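Local coordinates for protein dihydrofolate reductase (Coxiella burnetii, PDB 3TQ9) that probably reduces 7,8-dihydrofolate to tetrahydrofolate with NADPH, a step needed for glycine, purine and DNA precursor synthesis, at residues Asn60-Gln65 against Glu72-Phe77; Ile6-Lys11 against Ile113-Asn118; Gly16-Leu21 against Glu122-Phe127. All coordinates share one frame; numbering follows the deposited sequence.

In the fold
Contacts 1 and 2 are buried pairings of parallel strands in the same mixed sheet of the dihydrofolate reductase fold. Contact 1 lies at one of the two outermost strands of the sheet and contact 2 near its middle, with centres about 25 Å apart. Both combine regular backbone bonds with apolar side chains. Contact 3 is a surface contact between two loop-rich segments, held by fewer bonds and more polar groups. It touches contact 2 through F127, which packs on A7, M9 and L114. Contact 1 meets the adenosine end of NADPH. Contact 2 meets the pteridine of methotrexate and, through A8 O, the carboxamide of NADPH. Contact 3 meets the nicotinamide ribose.

Contact 1 (Asn60-Gln65 against Glu72-Phe77); sequences NIVITQ and EGCDIF. With NDP (NADPH dihydro-nicotinamide-adenine-dinucleotide phosphate), chain B.
I61 meets the ring of F77 at its edge, near the ring plane. Its CG2 branch lies 3.3 Å from F77 CD2. The setting is one edge of the mixed sheet of the dihydrofolate reductase fold, where strand 74-77 pairs in parallel with strand 59-63. In I61, CG2 stands anti to the backbone N, which directs this branch to the ring. I63 meets the same residue nearer its backbone, CD1 against F77 CB. These side chains share one face of the sheet, where helix 80-86 also packs on F77 and I63.

The other face carries V62, C74 and I76. V62 CG2 rests on C74 CB at 3.9 Å, and I76 CD1 comes up to V62 CB. Helix 45-51 covers V62 and C74 through F48. T64, just past strand 60-63, presses its CG2 on I76 CG2 at 3.5 Å, a tight fit.

Four backbone bonds join the strands. The straightest runs from V62 N to D75 O, 2.7 Å long with 170° at the hydrogen. D75 also turns its carboxylate to R59 in a salt bridge.

Past the strand end the chain holds NADPH. I63 CG2 touches the adenine near N3A, and Q65 CG lies 3.3 Å from C2A of the same ring. The 2'-phosphate is gripped by T64 and Q65, a mark of NADPH rather than NADH. In T64 OG1 is anti to the backbone N (chi1 -178°), and it bonds to NDP O2X at 2.6 Å. Q65 N donates a hydrogen bond to NDP O3X at 2.9 Å.

Contact 2 (Ile6-Lys11 against Ile113-Asn118); sequences IAAMDK and ILTIIN. With MTX (methotrexate), chain C.
M9 runs along I116 and then turns to L114. Its CB leaves the sheet on the face that also carries A7, L114 and I116. CG stands between the backbone N and the carbonyl carbon (chi1 72°). This puts CG 4.2 Å from I116 CG1, with the two side chains side by side and pointing the same way. CG also lies 3.7 Å from T115 O. The M9 chain then bends at chi3 (66°), and M9 CE comes to rest 3.7 Å from L114 CD2. The same L114 methyl touches A7 CB.

The backbones pair as parallel strands. M9 takes part in two short bonds: its N donates to T115 O and its O accepts from I117 N, each at 2.7 Å. The first donor lies nearly in line with the acceptor C=O, 178° at the oxygen.

Methotrexate packs on the opposite face at A8. A8 CB lies 3.4 Å from MTX N1, and I6 O accepts a hydrogen bond from MTX NA4 at 2.8 Å. T115 OG1 is hydrogen-bonded to D28 OD1, which also binds methotrexate. A8 O binds the carboxamide nitrogen of NADPH, so this strand serves both ligands.

The pair lies inside the mixed sheet of the dihydrofolate reductase fold. Strand 92-97 flanks 2-10, and strand 154-159 runs antiparallel beside 111-117. Helix 26-36 covers I6, A8 and I113, while F127 packs on A7 and M9 on the other face.

Contact 3 (Gly16-Leu21 against Glu122-Phe127); sequences GRNNEL and EGDVYF. With NDP (NADPH dihydro-nicotinamide-adenine-dinucleotide phosphate), chain B.
The carboxylate of D124 and the amide of N18 cross at about a right angle, planes 63° apart, with N18 OD1 and D124 OD2 3.8 Å apart. They join a type I' turn, R17 to E20, to the segment around the short strand 125-126. In the dihydrofolate reductase fold this turn corresponds to the active-site loop that is mobile in well-studied relatives. D124 OD2 takes a weak hydrogen bond from N18 N at 3.4 Å, while D124 OD1 lies against R17 CA. The guanidinium of R17 sits obliquely to E122 O, and it is R17 CD that comes close to this carbonyl, at 3.2 Å. R17 NH2 and E20 OE1, within the same segment, form a salt bridge of charges only.

G16 and V125 form an antiparallel hydrogen-bonded pair, and D124 N donates to G16 O at 3.3 Å. D124 CG stands between its backbone N and carbonyl carbon (chi1 57°), which turns the carboxylate to the turn.

The lack of a side chain at G16 leaves place for V125 and NADPH. V125 CG2 packs on G16 N at 3.4 Å and lies near the nicotinamide ribose at NDP O4D. L21 CD2 touches the nicotinamide ring and carboxamide. The turn also holds the ribose by its backbone: NDP O3D donates a hydrogen bond to E20 O at 2.8 Å.

Contact 1 (Asn60-Gln65 against Glu72-Phe77)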
# COMPACT_ATOMS: atom_id res chain seq x y z
N ASN A 60 -0.12 10.35 7.57
CA ASN A 60 0.30 9.00 7.82
C ASN A 60 -0.64 8.39 8.83
O ASN A 60 -0.80 8.93 9.92
CB ASN A 60 1.72 8.97 8.36
CG ASN A 60 2.74 9.24 7.29
OD1 ASN A 60 3.48 8.35 6.90
ND2 ASN A 60 2.81 10.48 6.82
N ILE A 61 -1.26 7.27 8.46
CA ILE A 61 -2.17 6.56 9.36
C ILE A 61 -1.64 5.16 9.56
O ILE A 61 -1.45 4.42 8.59
CB ILE A 61 -3.60 6.50 8.78
CG1 ILE A 61 -4.09 7.90 8.40
CG2 ILE A 61 -4.55 5.86 9.78
CD1 ILE A 61 -5.54 7.99 8.04
N VAL A 62 -1.40 4.80 10.82
CA VAL A 62 -0.81 3.49 11.17
C VAL A 62 -1.78 2.59 11.97
O VAL A 62 -2.40 3.04 12.94
CB VAL A 62 0.52 3.67 11.95
CG1 VAL A 62 1.12 2.32 12.36
CG2 VAL A 62 1.52 4.50 11.11
N ILE A 63 -1.90 1.33 11.55
CA ILE A 63 -2.78 0.36 12.19
C ILE A 63 -1.96 -0.57 13.07
O ILE A 63 -1.03 -1.23 12.59
CB ILE A 63 -3.57 -0.48 11.16
CG1 ILE A 63 -4.20 0.40 10.08
CG2 ILE A 63 -4.65 -1.32 11.86
CD1 ILE A 63 -4.97 1.56 10.59
N THR A 64 -2.28 -0.60 14.36
CA THR A 64 -1.61 -1.47 15.32
C THR A 64 -2.64 -2.04 16.27
O THR A 64 -3.76 -1.54 16.34
CB THR A 64 -0.54 -0.73 16.15
OG1 THR A 64 0.11 -1.66 17.03
CG2 THR A 64 -1.15 0.42 16.96
N GLN A 65 -2.28 -3.11 16.98
CA GLN A 65 -3.10 -3.61 18.07
C GLN A 65 -2.55 -3.12 19.42
O GLN A 65 -3.21 -3.28 20.44
CB GLN A 65 -3.19 -5.13 18.03
CG GLN A 65 -3.88 -5.65 16.77
CD GLN A 65 -3.73 -7.14 16.56
OE1 GLN A 65 -4.73 -7.86 16.50
NE2 GLN A 65 -2.49 -7.61 16.42
N GLU A 72 5.08 9.36 16.61
CA GLU A 72 5.11 10.79 16.35
C GLU A 72 4.94 11.05 14.85
O GLU A 72 5.62 10.43 14.03
CB GLU A 72 6.43 11.39 16.86
CG GLU A 72 6.59 12.89 16.64
CD GLU A 72 7.89 13.41 17.22
OE1 GLU A 72 8.93 12.72 17.09
OE2 GLU A 72 7.88 14.52 17.80
N GLY A 73 4.02 11.96 14.52
CA GLY A 73 3.74 12.36 13.14
C GLY A 73 2.58 11.63 12.47
O GLY A 73 2.09 12.07 11.42
N CYS A 74 2.14 10.53 13.09
CA CYS A 74 1.14 9.63 12.50
C CYS A 74 -0.12 9.51 13.37
O CYS A 74 -0.05 9.69 14.58
CB CYS A 74 1.75 8.23 12.35
SG CYS A 74 3.39 8.18 11.61
N ASP A 75 -1.25 9.20 12.74
CA ASP A 75 -2.47 8.84 13.47
C ASP A 75 -2.51 7.34 13.63
O ASP A 75 -2.24 6.61 12.68
CB ASP A 75 -3.73 9.29 12.72
CG ASP A 75 -3.84 10.78 12.59
OD1 ASP A 75 -3.08 11.50 13.27
OD2 ASP A 75 -4.69 11.24 11.79
N ILE A 76 -2.84 6.88 14.84
CA ILE A 76 -2.94 5.45 15.14
C ILE A 76 -4.39 5.02 15.18
O ILE A 76 -5.21 5.69 15.80
CB ILE A 76 -2.36 5.13 16.52
CG1 ILE A 76 -0.92 5.65 16.65
CG2 ILE A 76 -2.43 3.63 16.79
CD1 ILE A 76 0.06 4.93 15.78
N PHE A 77 -4.70 3.92 14.52
CA PHE A 77 -6.01 3.29 14.65
C PHE A 77 -5.84 1.82 14.98
O PHE A 77 -4.81 1.22 14.66
CB PHE A 77 -6.82 3.45 13.37
CG PHE A 77 -7.31 4.85 13.12
CD1 PHE A 77 -8.53 5.28 13.62
CD2 PHE A 77 -6.56 5.74 12.35
CE1 PHE A 77 -8.99 6.57 13.37
CE2 PHE A 77 -7.01 7.02 12.10
CZ PHE A 77 -8.23 7.44 12.61
PA NDP B . 2.28 -5.02 7.80
O1A NDP B . 0.98 -5.49 7.23
O2A NDP B . 2.95 -3.83 7.18
O5B NDP B . 2.01 -4.68 9.32
C5B NDP B . 1.59 -5.73 10.19
C4B NDP B . 1.16 -5.13 11.52
O4B NDP B . 0.06 -4.25 11.30
C3B NDP B . 0.64 -6.13 12.54
O3B NDP B . 1.66 -6.76 13.30
C2B NDP B . -0.20 -5.25 13.41
O2B NDP B . 0.65 -4.43 14.22
C1B NDP B . -0.86 -4.33 12.39
N9A NDP B . -2.15 -4.81 11.87
C8A NDP B . -2.36 -5.42 10.70
N7A NDP B . -3.68 -5.70 10.54
C5A NDP B . -4.32 -5.25 11.63
C6A NDP B . -5.70 -5.21 12.12
N6A NDP B . -6.71 -5.73 11.38
N1A NDP B . -5.94 -4.64 13.32
C2A NDP B . -4.95 -4.12 14.06
N3A NDP B . -3.68 -4.13 13.67
C4A NDP B . -3.31 -4.66 12.50
O3 NDP B . 3.36 -6.21 7.94
PN NDP B . 3.98 -7.14 6.77
O1N NDP B . 2.94 -8.05 6.16
O2N NDP B . 5.19 -7.76 7.40
O5D NDP B . 4.48 -6.12 5.65
C5D NDP B . 5.74 -5.48 5.79
C4D NDP B . 6.61 -5.99 4.66
O4D NDP B . 6.03 -5.61 3.41
C3D NDP B . 7.97 -5.33 4.72
O3D NDP B . 8.95 -6.19 4.11
C2D NDP B . 7.78 -4.09 3.88
O2D NDP B . 9.04 -3.56 3.46
C1D NDP B . 6.89 -4.66 2.77
N1N NDP B . 6.05 -3.70 2.06
C2N NDP B . 6.14 -3.70 0.73
C3N NDP B . 5.39 -2.85 -0.04
C7N NDP B . 5.51 -2.87 -1.53
O7N NDP B . 4.83 -2.12 -2.19
N7N NDP B . 6.37 -3.71 -2.10
C4N NDP B . 4.44 -1.92 0.65
C5N NDP B . 4.40 -1.97 2.10
C6N NDP B . 5.22 -2.89 2.74
P2B NDP B . 1.09 -4.71 15.73
O1X NDP B . 2.06 -5.83 15.51
O2X NDP B . 1.76 -3.44 16.19
O3X NDP B . -0.18 -5.00 16.49

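Contact 2 (Ile6-Lys11 against Ile113-Asn118)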
# COMPACT_ATOMS: atom_id res chain seq x y z
N ILE A 6 -2.00 0.59 -3.39
CA ILE A 6 -0.80 0.84 -4.19
C ILE A 6 0.30 -0.11 -3.70
O ILE A 6 0.60 -0.16 -2.50
CB ILE A 6 -0.36 2.35 -4.12
CG1 ILE A 6 0.75 2.64 -5.13
CG2 ILE A 6 0.08 2.76 -2.71
CD1 ILE A 6 1.02 4.12 -5.31
N ALA A 7 0.86 -0.89 -4.61
CA ALA A 7 1.89 -1.87 -4.23
C ALA A 7 2.92 -2.02 -5.33
O ALA A 7 2.59 -1.87 -6.50
CB ALA A 7 1.25 -3.21 -3.93
N ALA A 8 4.17 -2.25 -4.94
CA ALA A 8 5.22 -2.65 -5.86
C ALA A 8 5.53 -4.11 -5.58
O ALA A 8 5.71 -4.50 -4.42
CB ALA A 8 6.46 -1.80 -5.67
N MET A 9 5.57 -4.92 -6.63
CA MET A 9 5.71 -6.37 -6.50
C MET A 9 6.40 -6.94 -7.72
O MET A 9 6.33 -6.35 -8.79
CB MET A 9 4.32 -7.01 -6.37
CG MET A 9 3.51 -7.00 -7.66
SD MET A 9 1.83 -7.59 -7.45
CE MET A 9 1.18 -6.29 -6.40
N ASP A 10 7.06 -8.09 -7.57
CA ASP A 10 7.68 -8.78 -8.71
C ASP A 10 6.69 -9.76 -9.36
O ASP A 10 5.51 -9.76 -9.03
CB ASP A 10 9.00 -9.46 -8.29
CG ASP A 10 8.79 -10.71 -7.46
OD1 ASP A 10 7.63 -11.14 -7.28
OD2 ASP A 10 9.79 -11.28 -6.99
N LYS A 11 7.17 -10.58 -10.30
CA LYS A 11 6.30 -11.51 -11.03
C LYS A 11 5.71 -12.62 -10.16
O LYS A 11 4.75 -13.27 -10.57
CB LYS A 11 7.04 -12.11 -12.24
CG LYS A 11 8.21 -13.05 -11.91
CD LYS A 11 9.37 -12.89 -12.91
CE LYS A 11 9.18 -13.66 -14.21
NZ LYS A 11 10.23 -14.71 -14.41
N ILE A 113 -3.25 0.26 -7.84
CA ILE A 113 -2.16 0.83 -8.61
C ILE A 113 -0.92 -0.00 -8.34
O ILE A 113 -0.29 0.12 -7.29
CB ILE A 113 -1.89 2.29 -8.23
CG1 ILE A 113 -3.19 3.09 -8.39
CG2 ILE A 113 -0.77 2.87 -9.09
CD1 ILE A 113 -3.00 4.59 -8.37
N LEU A 114 -0.58 -0.86 -9.30
CA LEU A 114 0.44 -1.89 -9.09
C LEU A 114 1.68 -1.73 -9.98
O LEU A 114 1.56 -1.64 -11.21
CB LEU A 114 -0.17 -3.28 -9.32
CG LEU A 114 -1.44 -3.62 -8.54
CD1 LEU A 114 -1.96 -4.98 -8.99
CD2 LEU A 114 -1.20 -3.57 -7.03
N THR A 115 2.86 -1.70 -9.36
CA THR A 115 4.13 -1.78 -10.08
C THR A 115 4.56 -3.24 -10.07
O THR A 115 4.86 -3.78 -9.01
CB THR A 115 5.24 -0.91 -9.43
OG1 THR A 115 4.74 0.41 -9.17
CG2 THR A 115 6.47 -0.81 -10.34
N ILE A 116 4.56 -3.88 -11.24
CA ILE A 116 4.97 -5.29 -11.35
C ILE A 116 6.34 -5.38 -11.99
O ILE A 116 6.50 -5.08 -13.17
CB ILE A 116 3.98 -6.13 -12.16
CG1 ILE A 116 2.57 -6.00 -11.58
CG2 ILE A 116 4.41 -7.60 -12.15
CD1 ILE A 116 1.48 -6.42 -12.52
N ILE A 117 7.32 -5.79 -11.19
CA ILE A 117 8.73 -5.84 -11.60
C ILE A 117 9.06 -7.17 -12.28
O ILE A 117 8.79 -8.24 -11.73
CB ILE A 117 9.65 -5.66 -10.37
CG1 ILE A 117 9.37 -4.31 -9.69
CG2 ILE A 117 11.10 -5.77 -10.76
CD1 ILE A 117 9.75 -4.27 -8.23
N ASN A 118 9.66 -7.12 -13.47
CA ASN A 118 9.93 -8.33 -14.25
C ASN A 118 11.20 -9.03 -13.75
O ASN A 118 12.25 -8.93 -14.38
CB ASN A 118 10.03 -8.00 -15.74
CG ASN A 118 10.02 -9.24 -16.64
OD1 ASN A 118 9.70 -10.35 -16.21
ND2 ASN A 118 10.37 -9.05 -17.91
N1 MTX C . 6.14 1.21 -4.09
C2 MTX C . 4.84 1.24 -4.57
NA2 MTX C . 4.61 1.33 -5.87
N3 MTX C . 3.77 1.18 -3.70
C4 MTX C . 3.97 1.09 -2.34
NA4 MTX C . 2.92 1.03 -1.51
C4A MTX C . 5.27 1.06 -1.84
N5 MTX C . 5.48 0.97 -0.48
C6 MTX C . 6.76 0.95 0.01
C7 MTX C . 7.85 1.01 -0.86
N8 MTX C . 7.65 1.10 -2.23
C8A MTX C . 6.36 1.12 -2.73
C9 MTX C . 6.92 0.86 1.50
N10 MTX C . 8.21 1.38 1.92
CM MTX C . 9.14 0.43 2.55
C11 MTX C . 9.54 5.27 0.89
C12 MTX C . 10.43 4.32 1.36
C13 MTX C . 9.99 3.04 1.69
C14 MTX C . 8.64 2.70 1.56
C15 MTX C . 7.75 3.67 1.10
C16 MTX C . 8.20 4.94 0.76
C MTX C . 10.04 6.63 0.54
O MTX C . 11.27 7.06 1.08
N MTX C . 9.33 7.42 -0.27
CA MTX C . 9.42 8.86 -0.15
CT MTX C . 8.14 9.52 -0.53
O1 MTX C . 7.24 8.85 -1.07
O2 MTX C . 7.97 10.73 -0.29
CB MTX C . 10.55 9.45 -0.99
CG MTX C . 10.87 8.63 -2.23
CD MTX C . 12.00 9.32 -2.95
OE1 MTX C . 11.75 10.06 -3.94
OE2 MTX C . 13.19 9.16 -2.57

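Contact 3 (Gly16-Leu21 against Glu122-Phe127)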
# COMPACT_ATOMS: atom_id res chain seq x y z
N GLY A 16 8.23 -7.94 0.07
CA GLY A 16 9.15 -7.72 1.19
C GLY A 16 10.11 -8.85 1.51
O GLY A 16 10.02 -9.94 0.95
N ARG A 17 11.05 -8.57 2.41
CA ARG A 17 12.07 -9.53 2.86
C ARG A 17 12.72 -8.99 4.13
O ARG A 17 13.25 -7.88 4.12
CB ARG A 17 13.13 -9.71 1.77
CG ARG A 17 14.31 -10.61 2.14
CD ARG A 17 15.44 -10.52 1.11
NE ARG A 17 16.04 -9.19 1.10
CZ ARG A 17 17.29 -8.88 1.47
NH1 ARG A 17 18.15 -9.81 1.87
NH2 ARG A 17 17.68 -7.61 1.42
N ASN A 18 12.67 -9.75 5.22
CA ASN A 18 13.27 -9.32 6.50
C ASN A 18 12.84 -7.90 6.86
O ASN A 18 13.63 -7.10 7.35
CB ASN A 18 14.80 -9.43 6.45
CG ASN A 18 15.29 -10.88 6.46
OD1 ASN A 18 14.54 -11.81 6.78
ND2 ASN A 18 16.57 -11.08 6.13
N ASN A 19 11.57 -7.61 6.60
CA ASN A 19 10.95 -6.31 6.86
C ASN A 19 11.55 -5.12 6.09
O ASN A 19 11.38 -3.96 6.48
CB ASN A 19 10.91 -6.01 8.36
CG ASN A 19 9.71 -5.17 8.76
OD1 ASN A 19 8.58 -5.44 8.35
ND2 ASN A 19 9.94 -4.14 9.57
N GLU A 20 12.22 -5.41 4.98
CA GLU A 20 12.67 -4.38 4.04
C GLU A 20 12.05 -4.69 2.69
O GLU A 20 11.27 -5.63 2.56
CB GLU A 20 14.20 -4.40 3.92
CG GLU A 20 14.95 -4.40 5.24
CD GLU A 20 16.41 -4.79 5.09
OE1 GLU A 20 16.74 -5.61 4.19
OE2 GLU A 20 17.23 -4.29 5.88
N LEU A 21 12.40 -3.90 1.68
CA LEU A 21 12.02 -4.22 0.31
C LEU A 21 13.13 -5.10 -0.29
O LEU A 21 14.27 -5.00 0.14
CB LEU A 21 11.86 -2.95 -0.52
CG LEU A 21 10.91 -1.85 -0.05
CD1 LEU A 21 11.34 -0.52 -0.66
CD2 LEU A 21 9.47 -2.14 -0.40
N GLU A 122 14.43 -13.08 -3.86
CA GLU A 122 14.18 -13.86 -2.64
C GLU A 122 13.47 -13.00 -1.59
O GLU A 122 13.85 -11.84 -1.37
CB GLU A 122 15.48 -14.43 -2.07
CG GLU A 122 15.95 -15.73 -2.72
CD GLU A 122 16.67 -15.53 -4.05
OE1 GLU A 122 16.46 -14.49 -4.71
OE2 GLU A 122 17.44 -16.43 -4.44
N GLY A 123 12.46 -13.57 -0.93
CA GLY A 123 11.72 -12.87 0.12
C GLY A 123 10.73 -13.73 0.89
O GLY A 123 10.58 -14.92 0.62
N ASP A 124 10.02 -13.11 1.83
CA ASP A 124 9.13 -13.85 2.72
C ASP A 124 7.71 -13.28 2.90
O ASP A 124 6.88 -13.91 3.57
CB ASP A 124 9.80 -14.03 4.09
CG ASP A 124 10.21 -12.71 4.73
OD1 ASP A 124 9.66 -11.65 4.35
OD2 ASP A 124 11.08 -12.74 5.62
N VAL A 125 7.41 -12.11 2.34
CA VAL A 125 6.04 -11.58 2.36
C VAL A 125 5.57 -11.29 0.93
O VAL A 125 6.39 -10.95 0.06
CB VAL A 125 5.89 -10.32 3.27
CG1 VAL A 125 6.87 -10.38 4.44
CG2 VAL A 125 6.08 -9.05 2.48
N TYR A 126 4.27 -11.43 0.70
CA TYR A 126 3.68 -11.38 -0.65
C TYR A 126 2.42 -10.54 -0.68
O TYR A 126 1.74 -10.36 0.34
CB TYR A 126 3.34 -12.80 -1.13
CG TYR A 126 4.55 -13.65 -1.46
CD1 TYR A 126 5.05 -13.71 -2.75
CD2 TYR A 126 5.20 -14.38 -0.47
CE1 TYR A 126 6.17 -14.48 -3.06
CE2 TYR A 126 6.32 -15.16 -0.77
CZ TYR A 126 6.80 -15.20 -2.06
OH TYR A 126 7.90 -15.97 -2.36
N PHE A 127 2.12 -10.00 -1.87
CA PHE A 127 0.86 -9.30 -2.11
C PHE A 127 -0.17 -10.37 -2.44
O PHE A 127 0.10 -11.25 -3.26
CB PHE A 127 1.01 -8.31 -3.26
CG PHE A 127 -0.21 -7.49 -3.54
CD1 PHE A 127 -0.29 -6.18 -3.12
CD2 PHE A 127 -1.28 -8.03 -4.23
CE1 PHE A 127 -1.41 -5.42 -3.38
CE2 PHE A 127 -2.41 -7.27 -4.50
CZ PHE A 127 -2.48 -5.97 -4.08
PA NDP B . 2.28 -5.02 7.80
O1A NDP B . 0.98 -5.49 7.23
O2A NDP B . 2.95 -3.83 7.18
O5B NDP B . 2.01 -4.68 9.32
C5B NDP B . 1.59 -5.73 10.19
C4B NDP B . 1.16 -5.13 11.52
O4B NDP B . 0.06 -4.25 11.30
C3B NDP B . 0.64 -6.13 12.54
O3B NDP B . 1.66 -6.76 13.30
C2B NDP B . -0.20 -5.25 13.41
O2B NDP B . 0.65 -4.43 14.22
C1B NDP B . -0.86 -4.33 12.39
N9A NDP B . -2.15 -4.81 11.87
C8A NDP B . -2.36 -5.42 10.70
N7A NDP B . -3.68 -5.70 10.54
C5A NDP B . -4.32 -5.25 11.63
C6A NDP B . -5.70 -5.21 12.12
N6A NDP B . -6.71 -5.73 11.38
N1A NDP B . -5.94 -4.64 13.32
C2A NDP B . -4.95 -4.12 14.06
N3A NDP B . -3.68 -4.13 13.67
C4A NDP B . -3.31 -4.66 12.50
O3 NDP B . 3.36 -6.21 7.94
PN NDP B . 3.98 -7.14 6.77
O1N NDP B . 2.94 -8.05 6.16
O2N NDP B . 5.19 -7.76 7.40
O5D NDP B . 4.48 -6.12 5.65
C5D NDP B . 5.74 -5.48 5.79
C4D NDP B . 6.61 -5.99 4.66
O4D NDP B . 6.03 -5.61 3.41
C3D NDP B . 7.97 -5.33 4.72
O3D NDP B . 8.95 -6.19 4.11
C2D NDP B . 7.78 -4.09 3.88
O2D NDP B . 9.04 -3.56 3.46
C1D NDP B . 6.89 -4.66 2.77
N1N NDP B . 6.05 -3.70 2.06
C2N NDP B . 6.14 -3.70 0.73
C3N NDP B . 5.39 -2.85 -0.04
C7N NDP B . 5.51 -2.87 -1.53
O7N NDP B . 4.83 -2.12 -2.19
N7N NDP B . 6.37 -3.71 -2.10
C4N NDP B . 4.44 -1.92 0.65
C5N NDP B . 4.40 -1.97 2.10
C6N NDP B . 5.22 -2.89 2.74
P2B NDP B . 1.09 -4.71 15.73
O1X NDP B . 2.06 -5.83 15.51
O2X NDP B . 1.76 -3.44 16.19
O3X NDP B . -0.18 -5.00 16.49